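Local atomic coordinates of methyl-coenzyme M reductase subunit beta (Methanosarcina barkeri, PDB entry 1E6Y), a protein that forms part of methyl-coenzyme M reductase, the F430 enzyme that releases methane from methyl-coenzyme M and couples coenzyme M to coenzyme B as a heterodisulfide. Residues N246-Y249 with D250-E254; T263-E266 with S267-R271; G306-A309 with A310-N314. All coordinates share one frame; numbering follows the deposited sequence.

Contact 1. Residues N246-Y249 with D250-E254; sequences NLLY and DIVKE
The N-H groups of D250, I251, V252 and K253 donate hydrogen bonds to the carbonyl oxygens of N246, L247, L248 and Y249 in turn, the i to i+4 pattern that opens the helix 247-255, with N246 at its N-cap position. N246 has a positive phi of 59°, a backbone conformation that asparagine tolerates well. Its amide makes no capping bond: OD1 is held by N243, while N246 ND2 donates to a water at 3.0 Å. The same water donates to D250 OD2 at 2.8 Å and so bridges the amide and the carboxylate, whose planes stand 68° apart. The direct approach of N246 ND2 to D250 OD1, 3.3 Å, has too poor an angle for a bond. With CG set beside its own backbone N (chi1 -76°), D250 swings its carboxylate back toward N246, and its OD1 also lies in the plane of the Y249 ring, 3.6 Å from Y249 CD2. K253 runs alongside Y249, its CD 3.8 Å from Y249 CE2, and both pack on N69 of the gamma subunit. Away from them, L247 CG meets I251 CD1 at 3.8 Å beside R271 of helix 261-274, and L248 CD1 faces V252 CG2 at 4.2 Å, aliphatic branches packed against helix 296-318. An acidic group so near the helix N-terminus is likely to be stabilised by the helix dipole, with the water giving OD2 a donor.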
loop_
_atom_site.group_PDB
_atom_site.type_symbol
_atom_site.label_atom_id
_atom_site.label_comp_id
_atom_site.label_asym_id
_atom_site.label_seq_id
_atom_site.Cartn_x
_atom_site.Cartn_y
_atom_site.Cartn_z
ATOM N N ASN E 246 29.673 -8.028 -33.629
ATOM C CA ASN E 246 29.998 -9.382 -33.181
ATOM C C ASN E 246 30.920 -9.397 -31.964
ATOM O O ASN E 246 31.518 -10.425 -31.649
ATOM C CB ASN E 246 30.641 -10.185 -34.321
ATOM C CG ASN E 246 30.104 -11.599 -34.419
ATOM O OD1 ASN E 246 29.000 -11.890 -33.959
ATOM N ND2 ASN E 246 30.872 -12.482 -35.046
ATOM N N LEU E 247 30.992 -8.271 -31.260
ATOM C CA LEU E 247 31.891 -8.129 -30.118
ATOM C C LEU E 247 31.522 -9.097 -28.999
ATOM O O LEU E 247 32.372 -9.848 -28.517
ATOM C CB LEU E 247 31.864 -6.690 -29.596
ATOM C CG LEU E 247 32.915 -6.327 -28.546
ATOM C CD1 LEU E 247 34.310 -6.492 -29.136
ATOM C CD2 LEU E 247 32.703 -4.896 -28.068
ATOM N N LEU E 248 30.241 -9.123 -28.643
ATOM C CA LEU E 248 29.740 -10.028 -27.614
ATOM C C LEU E 248 30.021 -11.483 -27.979
ATOM O O LEU E 248 30.619 -12.219 -27.197
ATOM C CB LEU E 248 28.232 -9.828 -27.418
ATOM C CG LEU E 248 27.503 -10.843 -26.526
ATOM C CD1 LEU E 248 27.986 -10.727 -25.084
ATOM C CD2 LEU E 248 26.009 -10.602 -26.609
ATOM N N TYR E 249 29.635 -11.868 -29.192
ATOM C CA TYR E 249 29.833 -13.229 -29.675
ATOM C C TYR E 249 31.312 -13.625 -29.691
ATOM O O TYR E 249 31.668 -14.729 -29.272
ATOM C CB TYR E 249 29.241 -13.378 -31.080
ATOM C CG TYR E 249 29.386 -14.767 -31.655
ATOM C CD1 TYR E 249 28.420 -15.743 -31.419
ATOM C CD2 TYR E 249 30.518 -15.123 -32.389
ATOM C CE1 TYR E 249 28.579 -17.040 -31.895
ATOM C CE2 TYR E 249 30.687 -16.414 -32.867
ATOM C CZ TYR E 249 29.715 -17.370 -32.618
ATOM O OH TYR E 249 29.881 -18.650 -33.092
ATOM N N ASP E 250 32.159 -12.735 -30.200
ATOM C CA ASP E 250 33.585 -13.017 -30.339
ATOM C C ASP E 250 34.288 -13.133 -28.994
ATOM O O ASP E 250 35.145 -13.999 -28.809
ATOM C CB ASP E 250 34.269 -11.934 -31.180
ATOM C CG ASP E 250 33.980 -12.070 -32.667
ATOM O OD1 ASP E 250 33.423 -13.102 -33.096
ATOM O OD2 ASP E 250 34.321 -11.134 -33.417
ATOM N N ILE E 251 33.925 -12.262 -28.056
ATOM C CA ILE E 251 34.516 -12.298 -26.724
ATOM C C ILE E 251 34.124 -13.585 -26.001
ATOM O O ILE E 251 34.974 -14.244 -25.396
ATOM C CB ILE E 251 34.096 -11.064 -25.886
ATOM C CG1 ILE E 251 34.754 -9.809 -26.471
ATOM C CG2 ILE E 251 34.513 -11.240 -24.425
ATOM C CD1 ILE E 251 34.339 -8.510 -25.801
ATOM N N VAL E 252 32.867 -13.993 -26.157
ATOM C CA VAL E 252 32.396 -15.247 -25.577
ATOM C C VAL E 252 33.120 -16.435 -26.208
ATOM O O VAL E 252 33.632 -17.302 -25.497
ATOM C CB VAL E 252 30.865 -15.412 -25.761
ATOM C CG1 VAL E 252 30.421 -16.804 -25.325
ATOM C CG2 VAL E 252 30.132 -14.358 -24.946
ATOM N N LYS E 253 33.247 -16.418 -27.532
ATOM C CA LYS E 253 33.857 -17.533 -28.246
ATOM C C LYS E 253 35.325 -17.743 -27.874
ATOM O O LYS E 253 35.755 -18.875 -27.656
ATOM C CB LYS E 253 33.725 -17.336 -29.758
ATOM C CG LYS E 253 34.164 -18.541 -30.570
ATOM C CD LYS E 253 33.931 -18.312 -32.050
ATOM C CE LYS E 253 34.712 -19.303 -32.896
ATOM N NZ LYS E 253 34.263 -20.699 -32.647
ATOM N N GLU E 254 36.077 -16.654 -27.737
ATOM C CA GLU E 254 37.498 -16.766 -27.424
ATOM C C GLU E 254 37.769 -17.063 -25.950
ATOM O O GLU E 254 38.898 -17.378 -25.572
ATOM C CB GLU E 254 38.249 -15.503 -27.856
ATOM C CG GLU E 254 37.973 -14.258 -27.022
ATOM C CD GLU E 254 38.618 -13.011 -27.610
ATOM O OE1 GLU E 254 38.581 -11.954 -26.949
ATOM O OE2 GLU E 254 39.146 -13.074 -28.743
HETATM O O HOH W 1 33.452 -11.223 -36.028
#

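Contact 2. Residues T263-E266 with S267-R271; sequences TVIE and SVVRR
E266 and R270, one turn apart, both set CG opposite the backbone N (chi1 -168° and -179°), which sends the two long chains out on the same flank of the helix: the glutamate then runs on extended, whereas the arginine bends at chi3 (69°) and carries its guanidinium across the helix flank, to the side where E254 binds NH2 in a salt bridge. The charged ends of the pair do not touch, E266 OE2 and R270 NH1 being 4.9 Å apart. A water fills the role of go-between, donating to E266 OE2 at 3.0 Å and accepting from R270 NH1 at 3.1 Å. Y2 of the gamma subunit packs against both long side chains.

Beneath them lies regular helix, part of 261-274. S267, V268, V269 and R270 donate their backbone N-H to the carbonyls of T263, V264, I265 and E266, and the bond from V269 N to I265 O is 2.9 Å long. Where the helix faces its neighbours, compact beta-branched residues pair one turn apart: V264 CG1 stands 4.2 Å from V268 CG2, and I265 CG2 lies 4.0 Å from V269 CG2, the latter side chains crossing at a slant. V269 CG2 sits beside its own N and also comes within 3.1 Å of I265 O. I265 and V268 pack on F331 of helix 323-339. S267 is small enough for a crowded helix interface, its CB 3.3 Å from V264 O, and its hydroxyl is engaged by E254 and N255 of helix 247-255.

Aliphatic branches thus pack on helices 296-318 and 323-339, salt bridges and the S267 hydroxyl fasten the helix to 247-255, and E266 and R270, coupled through a water, probably attract each other only modestly at that separation.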
loop_
_atom_site.group_PDB
_atom_site.type_symbol
_atom_site.label_atom_id
_atom_site.label_comp_id
_atom_site.label_asym_id
_atom_site.label_seq_id
_atom_site.Cartn_x
_atom_site.Cartn_y
_atom_site.Cartn_z
ATOM N N THR E 263 39.528 -13.739 -17.563
ATOM C CA THR E 263 40.060 -13.701 -18.926
ATOM C C THR E 263 39.165 -12.900 -19.872
ATOM O O THR E 263 39.648 -12.323 -20.847
ATOM C CB THR E 263 40.271 -15.119 -19.508
ATOM O OG1 THR E 263 39.024 -15.822 -19.543
ATOM C CG2 THR E 263 41.272 -15.898 -18.660
ATOM N N VAL E 264 37.875 -12.818 -19.553
ATOM C CA VAL E 264 36.957 -11.967 -20.304
ATOM C C VAL E 264 37.362 -10.501 -20.145
ATOM O O VAL E 264 37.300 -9.725 -21.097
ATOM C CB VAL E 264 35.490 -12.160 -19.828
ATOM C CG1 VAL E 264 34.580 -11.115 -20.466
ATOM C CG2 VAL E 264 35.010 -13.555 -20.189
ATOM N N ILE E 265 37.863 -10.153 -18.964
ATOM C CA ILE E 265 38.363 -8.808 -18.707
ATOM C C ILE E 265 39.572 -8.488 -19.588
ATOM O O ILE E 265 39.655 -7.403 -20.159
ATOM C CB ILE E 265 38.715 -8.629 -17.207
ATOM C CG1 ILE E 265 37.420 -8.497 -16.403
ATOM C CG2 ILE E 265 39.581 -7.390 -16.992
ATOM C CD1 ILE E 265 37.556 -8.828 -14.951
ATOM N N GLU E 266 40.443 -9.474 -19.790
ATOM C CA GLU E 266 41.589 -9.313 -20.681
ATOM C C GLU E 266 41.132 -9.024 -22.113
ATOM O O GLU E 266 41.628 -8.098 -22.754
ATOM C CB GLU E 266 42.456 -10.573 -20.657
ATOM C CG GLU E 266 43.811 -10.410 -21.330
ATOM C CD GLU E 266 44.588 -11.716 -21.419
ATOM O OE1 GLU E 266 44.271 -12.664 -20.665
ATOM O OE2 GLU E 266 45.509 -11.800 -22.259
ATOM N N SER E 267 40.124 -9.769 -22.566
ATOM C CA SER E 267 39.517 -9.558 -23.878
ATOM C C SER E 267 38.928 -8.158 -24.010
ATOM O O SER E 267 39.119 -7.493 -25.030
ATOM C CB SER E 267 38.413 -10.587 -24.120
ATOM O OG SER E 267 38.947 -11.890 -24.235
ATOM N N VAL E 268 38.194 -7.730 -22.985
ATOM C CA VAL E 268 37.503 -6.445 -23.013
ATOM C C VAL E 268 38.493 -5.284 -23.038
ATOM O O VAL E 268 38.350 -4.362 -23.843
ATOM C CB VAL E 268 36.545 -6.294 -21.796
ATOM C CG1 VAL E 268 36.021 -4.862 -21.692
ATOM C CG2 VAL E 268 35.379 -7.262 -21.936
ATOM N N VAL E 269 39.525 -5.357 -22.201
ATOM C CA VAL E 269 40.509 -4.282 -22.131
ATOM C C VAL E 269 41.370 -4.227 -23.397
ATOM O O VAL E 269 41.565 -3.152 -23.967
ATOM C CB VAL E 269 41.418 -4.425 -20.884
ATOM C CG1 VAL E 269 42.391 -3.256 -20.804
ATOM C CG2 VAL E 269 40.566 -4.474 -19.621
ATOM N N ARG E 270 41.787 -5.393 -23.887
ATOM C CA ARG E 270 42.604 -5.482 -25.097
ATOM C C ARG E 270 41.868 -4.840 -26.271
ATOM O O ARG E 270 42.367 -3.929 -26.923
ATOM C CB ARG E 270 42.923 -6.936 -25.449
ATOM C CG ARG E 270 43.787 -7.065 -26.702
ATOM C CD ARG E 270 43.950 -8.486 -27.169
ATOM N NE ARG E 270 42.774 -9.143 -27.720
ATOM C CZ ARG E 270 42.113 -10.149 -27.153
ATOM N NH1 ARG E 270 42.535 -10.622 -25.988
ATOM N NH2 ARG E 270 41.055 -10.690 -27.745
ATOM N N ARG E 271 40.616 -5.282 -26.459
ATOM C CA ARG E 271 39.806 -4.732 -27.553
ATOM C C ARG E 271 39.480 -3.267 -27.437
ATOM O O ARG E 271 39.465 -2.520 -28.428
ATOM C CB ARG E 271 38.524 -5.574 -27.668
ATOM C CG ARG E 271 38.846 -6.981 -28.179
ATOM C CD ARG E 271 37.673 -7.897 -27.941
ATOM N NE ARG E 271 37.781 -9.274 -28.367
ATOM C CZ ARG E 271 37.672 -9.757 -29.596
ATOM N NH1 ARG E 271 37.757 -11.048 -29.869
ATOM N NH2 ARG E 271 37.468 -8.911 -30.605
HETATM O O HOH W 2 45.459 -10.391 -24.869
#

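Contact 3. Residues G306-A309 with A310-N314; sequences GTLA and ATLVN
G306 and A310 begin a run of more than two turns in a buried part of the alpha-helix 296-318, A310 N donating to G306 O at 2.8 Å. The tight part of the contact is at T307 and T311. Two donors of T311 grip T307 O: its backbone N at 3.1 Å and its hydroxyl OG1 at 2.9 Å, arriving from opposite faces of the carbonyl plane. The hydroxyl gets there because OG1 stands beside its own N (chi1 -65°), the usual way for a threonine to return its proton to the preceding turn and hide its polarity inside a protein. A valine at T311 would take away the OG1 donor and would probably leave T307 O gripped from one face alone, by the backbone N-H.

The looser part is aliphatic. L308 CD1 comes no nearer than 4.4 Å to L312 CG, and both leucines also pack on another helix, L308 on C389 and L312 on A392 of helix 387-395. Neither part is a solvent side, since all the touching residues are buried. G306, A309 and A310 carry little or no side chain, which suits a helix surrounded by others: V264 of helix 261-274 packs on both alanines, and I251 and V252 of helix 247-255 on A309. At the far end V313 N donates to A309 O, and V313 CG2 rests 3.2 Å from that same oxygen.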
loop_
_atom_site.group_PDB
_atom_site.type_symbol
_atom_site.label_atom_id
_atom_site.label_comp_id
_atom_site.label_asym_id
_atom_site.label_seq_id
_atom_site.Cartn_x
_atom_site.Cartn_y
_atom_site.Cartn_z
ATOM N N GLY E 306 31.139 -6.722 -21.865
ATOM C CA GLY E 306 31.960 -7.579 -21.028
ATOM C C GLY E 306 31.178 -8.244 -19.911
ATOM O O GLY E 306 31.423 -9.402 -19.582
ATOM N N THR E 307 30.236 -7.505 -19.332
ATOM C CA THR E 307 29.383 -8.016 -18.262
ATOM C C THR E 307 28.539 -9.198 -18.749
ATOM O O THR E 307 28.446 -10.224 -18.071
ATOM C CB THR E 307 28.446 -6.902 -17.723
ATOM O OG1 THR E 307 29.234 -5.826 -17.196
ATOM C CG2 THR E 307 27.537 -7.441 -16.626
ATOM N N LEU E 308 27.948 -9.058 -19.932
ATOM C CA LEU E 308 27.141 -10.131 -20.507
ATOM C C LEU E 308 28.014 -11.277 -21.021
ATOM O O LEU E 308 27.681 -12.447 -20.830
ATOM C CB LEU E 308 26.261 -9.593 -21.638
ATOM C CG LEU E 308 25.340 -10.605 -22.332
ATOM C CD1 LEU E 308 24.451 -11.308 -21.315
ATOM C CD2 LEU E 308 24.496 -9.885 -23.370
ATOM N N ALA E 309 29.144 -10.940 -21.635
ATOM C CA ALA E 309 30.080 -11.954 -22.119
ATOM C C ALA E 309 30.579 -12.824 -20.967
ATOM O O ALA E 309 30.562 -14.055 -21.055
ATOM C CB ALA E 309 31.252 -11.290 -22.829
ATOM N N ALA E 310 30.917 -12.178 -19.853
ATOM C CA ALA E 310 31.360 -12.882 -18.653
ATOM C C ALA E 310 30.253 -13.771 -18.095
ATOM O O ALA E 310 30.523 -14.865 -17.611
ATOM C CB ALA E 310 31.817 -11.883 -17.595
ATOM N N THR E 311 29.008 -13.300 -18.174
ATOM C CA THR E 311 27.853 -14.089 -17.742
ATOM C C THR E 311 27.713 -15.348 -18.594
ATOM O O THR E 311 27.566 -16.453 -18.068
ATOM C CB THR E 311 26.540 -13.272 -17.834
ATOM O OG1 THR E 311 26.589 -12.175 -16.913
ATOM C CG2 THR E 311 25.339 -14.147 -17.502
ATOM N N LEU E 312 27.790 -15.179 -19.910
ATOM C CA LEU E 312 27.674 -16.302 -20.831
ATOM C C LEU E 312 28.793 -17.323 -20.623
ATOM O O LEU E 312 28.549 -18.528 -20.654
ATOM C CB LEU E 312 27.667 -15.798 -22.279
ATOM C CG LEU E 312 26.419 -15.005 -22.685
ATOM C CD1 LEU E 312 26.561 -14.496 -24.110
ATOM C CD2 LEU E 312 25.191 -15.887 -22.561
ATOM N N VAL E 313 29.979 -16.834 -20.270
ATOM C CA VAL E 313 31.134 -17.697 -20.035
ATOM C C VAL E 313 31.056 -18.395 -18.675
ATOM O O VAL E 313 31.278 -19.605 -18.583
ATOM C CB VAL E 313 32.459 -16.893 -20.141
ATOM C CG1 VAL E 313 33.642 -17.735 -19.667
ATOM C CG2 VAL E 313 32.679 -16.448 -21.579
ATOM N N ASN E 314 30.689 -17.647 -17.637
ATOM C CA ASN E 314 30.681 -18.181 -16.275
ATOM C C ASN E 314 29.441 -19.020 -15.967
ATOM O O ASN E 314 29.545 -20.090 -15.363
ATOM C CB ASN E 314 30.804 -17.045 -15.257
ATOM C CG ASN E 314 31.246 -17.538 -13.891
ATOM O OD1 ASN E 314 32.082 -18.437 -13.780
ATOM N ND2 ASN E 314 30.670 -16.965 -12.842
#

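Three helices of the C-terminal domain meet here in a mutually touching cluster, contact centres about 10 to 11 Å apart. Contacts 1 and 2 are joined by polar chemistry: E254 OE2 forms a salt bridge with R271 NH1 at 2.7 Å. Contact 3 meets both by packing, largely of apolar side chains, with I251 CG2 of contact 1 lying 3.6 Å from A309 CB, and V268 CG2 of contact 2 lying 3.6 Å from G306 CA. The small residues of 306-314 thus admit branched side chains from both other helices. The cluster also borders the gamma subunit and lies away from the coenzyme and F430 pockets, to which Y364 contributes.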